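Local coordinates for protein aromatic amino acid exporter YddG (Starkeya novella, PDB 5I20) that exports amino acids of many kinds, including L-threonine, L-methionine, L-lysine and L-glutamate, across the bacterial inner membrane, at residues Val67-Ile72 against Gly183-Ala187. Numbering follows the deposited sequence.
Sequences VWVHGI and GFCLA
Phe184 lays one face of its ring over Gly71, whose CA stands 3.3 Å from the centroid of the Phe184 ring and 1° off its normal, a clear CH-pi contact. Both segments are alpha-helical; their axes approach to 9.2 Å and cross at -63°, and Ile72 CA and Phe184 CA lie 5.3 Å apart. With chi1 m and chi2 -20°, Phe184 acts as a knob in a hole formed by Val67, Trp68, Gly71 and Ile72. A CB on Gly71 would clash with Phe184 CE1. At the tip of its ring, Phe184 CZ lies 3.4 Å from Val67 O and 3.9 Å from Val67 CG1. Trp68, chi1 m, brings CE3 to 4.0 Å from Phe184 CE1, and the edge of the Trp68 ring meets Gly183, Trp68 CZ3 lying 3.9 Å from Gly183 C. Ile72 CD1 touches Ala187 CB at 3.7 Å. This apolar seam joins the two inverted EamA repeats: helix 65-88 of the first meets helix 181-199 of the second, while on helix 150-169 the Tyr166 side chain touches Phe184 and its backbone O takes a hydrogen bond from His70 NE2, and Phe40 of helix 32-53 meets Cys185.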
loop_
_atom_site.group_PDB
_atom_site.type_symbol
_atom_site.label_atom_id
_atom_site.label_comp_id
_atom_site.label_asym_id
_atom_site.label_seq_id
_atom_site.Cartn_x
_atom_site.Cartn_y
_atom_site.Cartn_z
ATOM N N VAL A 67 -17.904 10.186 3.216
ATOM C CA VAL A 67 -16.706 10.294 2.392
ATOM C C VAL A 67 -15.472 10.504 3.270
ATOM O O VAL A 67 -14.428 9.886 3.051
ATOM C CB VAL A 67 -16.827 11.447 1.369
ATOM C CG1 VAL A 67 -15.509 11.668 0.643
ATOM C CG2 VAL A 67 -17.945 11.160 0.379
ATOM N N TRP A 68 -15.606 11.367 4.273
ATOM C CA TRP A 68 -14.513 11.653 5.196
ATOM C C TRP A 68 -14.234 10.496 6.147
ATOM O O TRP A 68 -13.090 10.262 6.527
ATOM C CB TRP A 68 -14.813 12.916 6.001
ATOM C CG TRP A 68 -14.921 14.129 5.149
ATOM C CD1 TRP A 68 -16.061 14.805 4.824
ATOM C CD2 TRP A 68 -13.848 14.807 4.491
ATOM N NE1 TRP A 68 -15.761 15.870 4.010
ATOM C CE2 TRP A 68 -14.410 15.893 3.790
ATOM C CE3 TRP A 68 -12.466 14.606 4.429
ATOM C CZ2 TRP A 68 -13.638 16.775 3.037
ATOM C CZ3 TRP A 68 -11.702 15.482 3.682
ATOM C CH2 TRP A 68 -12.289 16.553 2.994
ATOM N N VAL A 69 -15.283 9.783 6.545
ATOM C CA VAL A 69 -15.112 8.623 7.410
ATOM C C VAL A 69 -14.316 7.560 6.663
ATOM O O VAL A 69 -13.410 6.942 7.216
ATOM C CB VAL A 69 -16.470 8.050 7.875
ATOM C CG1 VAL A 69 -16.287 6.688 8.517
ATOM C CG2 VAL A 69 -17.141 9.008 8.847
ATOM N N HIS A 70 -14.653 7.381 5.391
ATOM C CA HIS A 70 -13.983 6.422 4.520
ATOM C C HIS A 70 -12.507 6.762 4.305
ATOM O O HIS A 70 -11.632 5.919 4.497
ATOM C CB HIS A 70 -14.719 6.356 3.177
ATOM C CG HIS A 70 -13.933 5.714 2.076
ATOM N ND1 HIS A 70 -13.405 6.433 1.026
ATOM C CD2 HIS A 70 -13.600 4.422 1.854
ATOM C CE1 HIS A 70 -12.773 5.612 0.207
ATOM N NE2 HIS A 70 -12.876 4.386 0.687
ATOM N N GLY A 71 -12.234 8.005 3.918
ATOM C CA GLY A 71 -10.883 8.421 3.592
ATOM C C GLY A 71 -9.958 8.591 4.782
ATOM O O GLY A 71 -8.823 8.108 4.771
ATOM N N ILE A 72 -10.436 9.289 5.808
ATOM C CA ILE A 72 -9.639 9.509 7.009
ATOM C C ILE A 72 -9.530 8.219 7.811
ATOM O O ILE A 72 -8.455 7.871 8.301
ATOM C CB ILE A 72 -10.235 10.623 7.890
ATOM C CG1 ILE A 72 -10.324 11.929 7.099
ATOM C CG2 ILE A 72 -9.406 10.816 9.151
ATOM C CD1 ILE A 72 -11.055 13.037 7.825
ATOM N N GLY A 183 -7.488 15.784 0.626
ATOM C CA GLY A 183 -8.144 16.074 1.886
ATOM C C GLY A 183 -7.920 14.962 2.891
ATOM O O GLY A 183 -7.772 15.214 4.086
ATOM N N PHE A 184 -7.897 13.728 2.398
ATOM C CA PHE A 184 -7.622 12.566 3.235
ATOM C C PHE A 184 -6.201 12.621 3.773
ATOM O O PHE A 184 -5.956 12.335 4.946
ATOM C CB PHE A 184 -7.821 11.264 2.453
ATOM C CG PHE A 184 -9.218 11.057 1.939
ATOM C CD1 PHE A 184 -10.293 11.734 2.494
ATOM C CD2 PHE A 184 -9.455 10.169 0.900
ATOM C CE1 PHE A 184 -11.575 11.535 2.017
ATOM C CE2 PHE A 184 -10.732 9.964 0.419
ATOM C CZ PHE A 184 -11.795 10.647 0.977
ATOM N N CYS A 185 -5.264 12.986 2.903
ATOM C CA CYS A 185 -3.856 13.049 3.277
ATOM C C CYS A 185 -3.590 14.154 4.293
ATOM O O CYS A 185 -2.896 13.935 5.285
ATOM C CB CYS A 185 -2.979 13.252 2.039
ATOM S SG CYS A 185 -2.878 11.803 0.959
ATOM N N LEU A 186 -4.146 15.338 4.045
ATOM C CA LEU A 186 -3.954 16.469 4.947
ATOM C C LEU A 186 -4.568 16.191 6.313
ATOM O O LEU A 186 -3.970 16.502 7.345
ATOM C CB LEU A 186 -4.548 17.746 4.349
ATOM C CG LEU A 186 -3.829 18.285 3.109
ATOM C CD1 LEU A 186 -4.530 19.519 2.561
ATOM C CD2 LEU A 186 -2.367 18.581 3.418
ATOM N N ALA A 187 -5.758 15.599 6.316
ATOM C CA ALA A 187 -6.414 15.219 7.563
ATOM C C ALA A 187 -5.592 14.167 8.299
ATOM O O ALA A 187 -5.398 14.258 9.512
ATOM C CB ALA A 187 -7.820 14.707 7.294
#